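Local coordinates for protein hypothetic aldehyde deformylating oxygenase (Sulfolobus tokodaii, PDB 5V4T) that binds iron within a ferritin-like helical bundle and probably acts as an oxidoreductase, namely an aldehyde-deformylating oxygenase, at residues A[83-88]-A[108-113]; A[165-170]-A[200-205]. All coordinates share one frame; numbering follows the deposited sequence.

Interaction 1: residues A[83-88]-A[108-113]; sequences IKLFDG and MITEGV. With FE (Fe (III) ion), chain C.
Leu85 and Phe86, neighbours on helix 80-93, both reach Thr110 on helix 98-128, and each takes a different branch of it. The isobutyl fork of Leu85 comes up against the hydroxyl side: its CD2 lies 3.6 Å from OG1 of Thr110, and CD1 of the same fork is only a little farther from that oxygen. The other branch, the methyl CG2 of Thr110, meets the far end of the Phe86 ring, 3.9 Å from CZ, approaching the ring obliquely. A threonine suits this place because one small side chain offers a methyl to an aromatic ring while its oxygen can be satisfied by its own helix; OG1 is hydrogen-bonded to the backbone carbonyl of Arg105. With OG1 anti to the carbonyl carbon and beside the backbone N (chi1 -55°), the hydroxyl faces back to the Arg105 carbonyl while CG2 is left to meet Phe86. Leu85 can therefore rest against the hydroxyl without leaving it unpaired.

The setting is a ferritin-like bundle built around iron, and Glu111, the residue after Thr110, is one of its ligands. Its chain runs extended beyond CG (chi2 -179°) and brings OE2 to within 1.9 Å of the iron ion, while water 1 sits 2.1 Å from the iron through its oxygen. Glu57, Glu145 and His148 supply the other protein ligands. In the second shell, Gln53 makes a weak hydrogen bond to OE2 of Glu111. Helix 98-128 has a wider, pi-type turn over 108-113, across which the alpha-type bond from N of Val113 to O of Ile109 is stretched to 3.3 Å. Farther out, Leu85 also packs on Leu172 and Ile176 of helix 159-179, and the Phe86 ring meets that of Tyr82.

Interaction 2: residues A[165-170]-A[200-205]; sequences RVEELF and ELKKAR
Lys202 of helix 191-211 lies across the face of Phe170 on helix 159-179. From the backbone outward, its CB comes first to the rim of the ring, 3.8 Å from CE1 of Phe170. CG touches the ring at CD1 of Phe170 and also lies against Val166, whose CG1 is 4.0 Å from it. CD sits over the ring face in a CH-pi contact, 3.8 Å from the Phe170 centroid and 16° off the ring normal. The two helices run almost antiparallel in this helical bundle, their local axes 164° apart and 10.8 Å from each other at closest approach, a separation bridged by the long lysine. Phe170 reaches in because CG is anti to its backbone N (chi1 -178°); an alanine here would probably open a gap beneath the lysine methylenes and leave the chain freer to swing. Beyond CD, the CE atom touches CG of Glu167. Lysine suits this boundary, greasy along its stem and charged at its end. Because NZ of Lys202 and OE2 of Glu167 stay 5.0 Å apart, water has to bridge them: NZ donates to water 3, which donates to OE2 of Glu167, and to water 2, which donates to O of Glu167.

How the interactions relate
Interaction 1 lies near the middle of the chain, its centre about 7 Å from the chain centre, whereas interaction 2 is farther out, at about 15 Å. The difference shows in their chemistry: next to the iron site, a leucine and a phenylalanine pack on a threonine, while 165-170 and 200-205 combine apolar packing with a lysine and a glutamate joined through water. They hold different helix pairs, yet adjoin directly. Arg205 NE probably hydrogen-bonds to Gly112 O, at 2.8 Å, tying helix 191-211 to helix 98-128, which carries the iron ligand Glu111, and Ile109 CD1 packs on the backbone of helix 159-179 at Val166 and Phe170.

Interaction 1: residues A[83-88]-A[108-113]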
loop_
_atom_site.group_PDB
_atom_site.type_symbol
_atom_site.label_atom_id
_atom_site.label_comp_id
_atom_site.label_asym_id
_atom_site.label_seq_id
_atom_site.Cartn_x
_atom_site.Cartn_y
_atom_site.Cartn_z
ATOM N N ILE A 83 6.838 -9.216 3.191
ATOM C CA ILE A 83 6.223 -10.491 3.538
ATOM C C ILE A 83 5.817 -10.558 5.033
ATOM O O ILE A 83 4.715 -11.004 5.374
ATOM C CB ILE A 83 7.168 -11.662 3.093
ATOM C CG1 ILE A 83 7.289 -11.679 1.583
ATOM C CG2 ILE A 83 6.646 -12.967 3.616
ATOM C CD1 ILE A 83 8.457 -12.462 1.028
ATOM N N LYS A 84 6.682 -10.049 5.917
ATOM C CA LYS A 84 6.388 -9.942 7.340
ATOM C C LYS A 84 5.172 -9.049 7.613
ATOM O O LYS A 84 4.342 -9.328 8.465
ATOM C CB LYS A 84 7.606 -9.407 8.052
ATOM C CG LYS A 84 7.477 -9.475 9.546
ATOM C CD LYS A 84 8.830 -9.323 10.208
ATOM C CE LYS A 84 8.678 -9.753 11.658
ATOM N NZ LYS A 84 9.788 -9.215 12.471
ATOM N N LEU A 85 5.075 -7.933 6.895
ATOM C CA LEU A 85 3.973 -7.039 7.131
ATOM C C LEU A 85 2.666 -7.727 6.917
ATOM O O LEU A 85 1.772 -7.643 7.728
ATOM C CB LEU A 85 4.109 -5.779 6.217
ATOM C CG LEU A 85 2.954 -4.768 6.289
ATOM C CD1 LEU A 85 2.951 -4.060 7.590
ATOM C CD2 LEU A 85 3.134 -3.755 5.163
ATOM N N PHE A 86 2.533 -8.435 5.812
ATOM C CA PHE A 86 1.288 -9.065 5.476
ATOM C C PHE A 86 1.049 -10.344 6.266
ATOM O O PHE A 86 -0.100 -10.606 6.562
ATOM C CB PHE A 86 1.097 -9.174 3.978
ATOM C CG PHE A 86 0.667 -7.855 3.360
ATOM C CD1 PHE A 86 -0.621 -7.444 3.469
ATOM C CD2 PHE A 86 1.576 -7.020 2.782
ATOM C CE1 PHE A 86 -1.050 -6.238 2.948
ATOM C CE2 PHE A 86 1.172 -5.782 2.272
ATOM C CZ PHE A 86 -0.140 -5.393 2.393
ATOM N N ASP A 87 2.103 -11.066 6.644
ATOM C CA ASP A 87 1.907 -12.221 7.578
ATOM C C ASP A 87 1.277 -11.704 8.878
ATOM O O ASP A 87 0.351 -12.287 9.435
ATOM C CB ASP A 87 3.235 -12.909 7.890
ATOM C CG ASP A 87 3.754 -13.773 6.726
ATOM O OD1 ASP A 87 3.068 -13.979 5.673
ATOM O OD2 ASP A 87 4.907 -14.274 6.888
ATOM N N GLY A 88 1.788 -10.576 9.344
ATOM C CA GLY A 88 1.247 -9.923 10.469
ATOM C C GLY A 88 -0.210 -9.517 10.327
ATOM O O GLY A 88 -0.971 -9.508 11.312
ATOM N N MET A 108 -3.415 2.756 8.789
ATOM C CA MET A 108 -2.427 3.794 9.094
ATOM C C MET A 108 -1.076 3.531 8.458
ATOM O O MET A 108 -0.589 4.395 7.776
ATOM C CB MET A 108 -2.233 3.960 10.632
ATOM C CG MET A 108 -3.495 4.381 11.366
ATOM S SD MET A 108 -4.195 5.980 10.905
ATOM C CE MET A 108 -5.605 5.475 9.892
ATOM N N ILE A 109 -0.484 2.372 8.694
ATOM C CA ILE A 109 0.875 2.133 8.248
ATOM C C ILE A 109 0.889 1.766 6.746
ATOM O O ILE A 109 1.712 2.215 5.980
ATOM C CB ILE A 109 1.574 1.069 9.131
ATOM C CG1 ILE A 109 1.968 1.633 10.501
ATOM C CG2 ILE A 109 2.741 0.396 8.436
ATOM C CD1 ILE A 109 3.133 2.614 10.477
ATOM N N THR A 110 0.028 0.855 6.365
ATOM C CA THR A 110 0.112 0.326 4.988
ATOM C C THR A 110 -0.472 1.314 4.028
ATOM O O THR A 110 0.190 1.681 3.051
ATOM C CB THR A 110 -0.553 -1.054 4.846
ATOM O OG1 THR A 110 0.030 -1.955 5.801
ATOM C CG2 THR A 110 -0.378 -1.629 3.473
ATOM N N GLU A 111 -1.701 1.753 4.265
ATOM C CA GLU A 111 -2.326 2.745 3.410
ATOM C C GLU A 111 -1.802 4.141 3.657
ATOM O O GLU A 111 -1.579 4.880 2.705
ATOM C CB GLU A 111 -3.848 2.680 3.532
ATOM C CG GLU A 111 -4.421 1.299 3.210
ATOM C CD GLU A 111 -5.951 1.230 3.313
ATOM O OE1 GLU A 111 -6.489 1.608 4.363
ATOM O OE2 GLU A 111 -6.658 0.772 2.363
ATOM N N GLY A 112 -1.609 4.549 4.903
ATOM C CA GLY A 112 -1.343 5.935 5.222
ATOM C C GLY A 112 0.113 6.312 5.251
ATOM O O GLY A 112 0.410 7.501 5.312
ATOM N N VAL A 113 1.008 5.334 5.200
ATOM C CA VAL A 113 2.453 5.644 5.094
ATOM C C VAL A 113 3.062 4.981 3.850
ATOM O O VAL A 113 3.469 5.711 2.917
ATOM C CB VAL A 113 3.188 5.204 6.353
ATOM C CG1 VAL A 113 4.660 5.528 6.147
ATOM C CG2 VAL A 113 2.656 5.946 7.547
HETATM FE FE FE C . -6.705 0.912 0.436
HETATM O O HOH W 1 -4.968 -0.148 0.057
#

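Interaction 2: residues A[165-170]-A[200-205]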
loop_
_atom_site.group_PDB
_atom_site.type_symbol
_atom_site.label_atom_id
_atom_site.label_comp_id
_atom_site.label_asym_id
_atom_site.label_seq_id
_atom_site.Cartn_x
_atom_site.Cartn_y
_atom_site.Cartn_z
ATOM N N ARG A 165 0.870 1.372 18.494
ATOM C CA ARG A 165 0.906 0.473 17.368
ATOM C C ARG A 165 1.606 1.067 16.167
ATOM O O ARG A 165 2.448 0.368 15.508
ATOM C CB ARG A 165 -0.486 0.044 16.923
ATOM C CG ARG A 165 -1.185 -0.927 17.847
ATOM C CD ARG A 165 -0.888 -2.359 17.550
ATOM N NE ARG A 165 -1.366 -2.747 16.242
ATOM C CZ ARG A 165 -1.062 -3.884 15.678
ATOM N NH1 ARG A 165 -0.341 -4.792 16.364
ATOM N NH2 ARG A 165 -1.530 -4.186 14.492
ATOM N N VAL A 166 1.240 2.297 15.833
ATOM C CA VAL A 166 1.848 2.996 14.701
ATOM C C VAL A 166 3.360 3.055 14.922
ATOM O O VAL A 166 4.141 2.773 14.030
ATOM C CB VAL A 166 1.207 4.362 14.415
ATOM C CG1 VAL A 166 1.962 5.100 13.328
ATOM C CG2 VAL A 166 -0.236 4.147 13.989
ATOM N N GLU A 167 3.747 3.481 16.118
ATOM C CA GLU A 167 5.154 3.607 16.457
ATOM C C GLU A 167 5.878 2.256 16.353
ATOM O O GLU A 167 7.045 2.168 15.894
ATOM C CB GLU A 167 5.294 4.257 17.833
ATOM C CG GLU A 167 4.840 5.707 17.822
ATOM C CD GLU A 167 4.731 6.392 19.172
ATOM O OE1 GLU A 167 4.526 5.738 20.203
ATOM O OE2 GLU A 167 4.769 7.634 19.169
ATOM N N GLU A 168 5.228 1.167 16.764
ATOM C CA GLU A 168 5.863 -0.142 16.754
ATOM C C GLU A 168 6.071 -0.694 15.394
ATOM O O GLU A 168 7.067 -1.335 15.133
ATOM C CB GLU A 168 5.058 -1.130 17.628
ATOM C CG GLU A 168 5.164 -0.686 19.082
ATOM C CD GLU A 168 4.267 -1.461 20.021
ATOM O OE1 GLU A 168 3.562 -2.388 19.532
ATOM O OE2 GLU A 168 4.252 -1.069 21.225
ATOM N N LEU A 169 5.152 -0.370 14.481
ATOM C CA LEU A 169 5.158 -0.953 13.167
ATOM C C LEU A 169 5.863 -0.078 12.126
ATOM O O LEU A 169 6.303 -0.588 11.105
ATOM C CB LEU A 169 3.725 -1.164 12.706
ATOM C CG LEU A 169 2.959 -2.263 13.462
ATOM C CD1 LEU A 169 1.481 -2.049 13.251
ATOM C CD2 LEU A 169 3.405 -3.587 12.916
ATOM N N PHE A 170 6.079 1.161 12.463
ATOM C CA PHE A 170 6.735 2.042 11.524
ATOM C C PHE A 170 8.134 1.523 11.079
ATOM O O PHE A 170 8.461 1.637 9.913
ATOM C CB PHE A 170 6.829 3.445 12.117
ATOM C CG PHE A 170 7.463 4.452 11.203
ATOM C CD1 PHE A 170 6.742 4.990 10.150
ATOM C CD2 PHE A 170 8.760 4.895 11.418
ATOM C CE1 PHE A 170 7.335 5.884 9.261
ATOM C CE2 PHE A 170 9.316 5.830 10.561
ATOM C CZ PHE A 170 8.613 6.284 9.478
ATOM N N GLU A 200 7.402 12.139 8.270
ATOM C CA GLU A 200 6.417 13.179 8.330
ATOM C C GLU A 200 4.989 12.616 8.246
ATOM O O GLU A 200 4.080 13.052 8.901
ATOM C CB GLU A 200 6.663 14.207 7.269
ATOM C CG GLU A 200 8.041 14.839 7.443
ATOM C CD GLU A 200 8.290 16.001 8.456
ATOM O OE1 GLU A 200 7.553 16.254 9.523
ATOM O OE2 GLU A 200 9.355 16.672 8.094
ATOM N N LEU A 201 4.801 11.618 7.399
ATOM C CA LEU A 201 3.503 10.927 7.332
ATOM C C LEU A 201 3.106 10.223 8.633
ATOM O O LEU A 201 1.972 10.273 9.044
ATOM C CB LEU A 201 3.518 9.948 6.186
ATOM C CG LEU A 201 3.618 10.540 4.779
ATOM C CD1 LEU A 201 3.902 9.494 3.701
ATOM C CD2 LEU A 201 2.351 11.282 4.423
ATOM N N LYS A 202 4.045 9.573 9.247
ATOM C CA LYS A 202 3.820 8.954 10.568
ATOM C C LYS A 202 3.342 10.000 11.555
ATOM O O LYS A 202 2.369 9.800 12.247
ATOM C CB LYS A 202 5.094 8.318 11.060
ATOM C CG LYS A 202 4.990 7.572 12.409
ATOM C CD LYS A 202 6.368 7.412 13.018
ATOM C CE LYS A 202 6.284 7.289 14.503
ATOM N NZ LYS A 202 7.664 7.273 15.063
ATOM N N LYS A 203 4.043 11.132 11.648
ATOM C CA LYS A 203 3.653 12.209 12.526
ATOM C C LYS A 203 2.269 12.734 12.230
ATOM O O LYS A 203 1.428 12.924 13.115
ATOM C CB LYS A 203 4.688 13.345 12.447
ATOM C CG LYS A 203 5.960 12.924 13.132
ATOM C CD LYS A 203 6.945 14.067 13.236
ATOM C CE LYS A 203 8.031 13.731 14.243
ATOM N NZ LYS A 203 8.972 14.890 14.432
ATOM N N ALA A 204 1.953 12.878 10.952
ATOM C CA ALA A 204 0.624 13.370 10.540
ATOM C C ALA A 204 -0.486 12.405 10.952
ATOM O O ALA A 204 -1.512 12.834 11.424
ATOM C CB ALA A 204 0.623 13.514 9.029
ATOM N N ARG A 205 -0.273 11.106 10.765
ATOM C CA ARG A 205 -1.298 10.124 11.110
ATOM C C ARG A 205 -1.481 10.084 12.600
ATOM O O ARG A 205 -2.630 10.065 13.089
ATOM C CB ARG A 205 -1.026 8.731 10.587
ATOM C CG ARG A 205 -0.731 8.652 9.070
ATOM C CD ARG A 205 -1.787 9.317 8.163
ATOM N NE ARG A 205 -1.398 9.183 6.724
ATOM C CZ ARG A 205 -2.032 9.763 5.673
ATOM N NH1 ARG A 205 -3.056 10.580 5.892
ATOM N NH2 ARG A 205 -1.630 9.554 4.404
HETATM O O HOH W 2 8.429 4.535 15.308
HETATM O O HOH W 3 6.541 8.741 17.465
#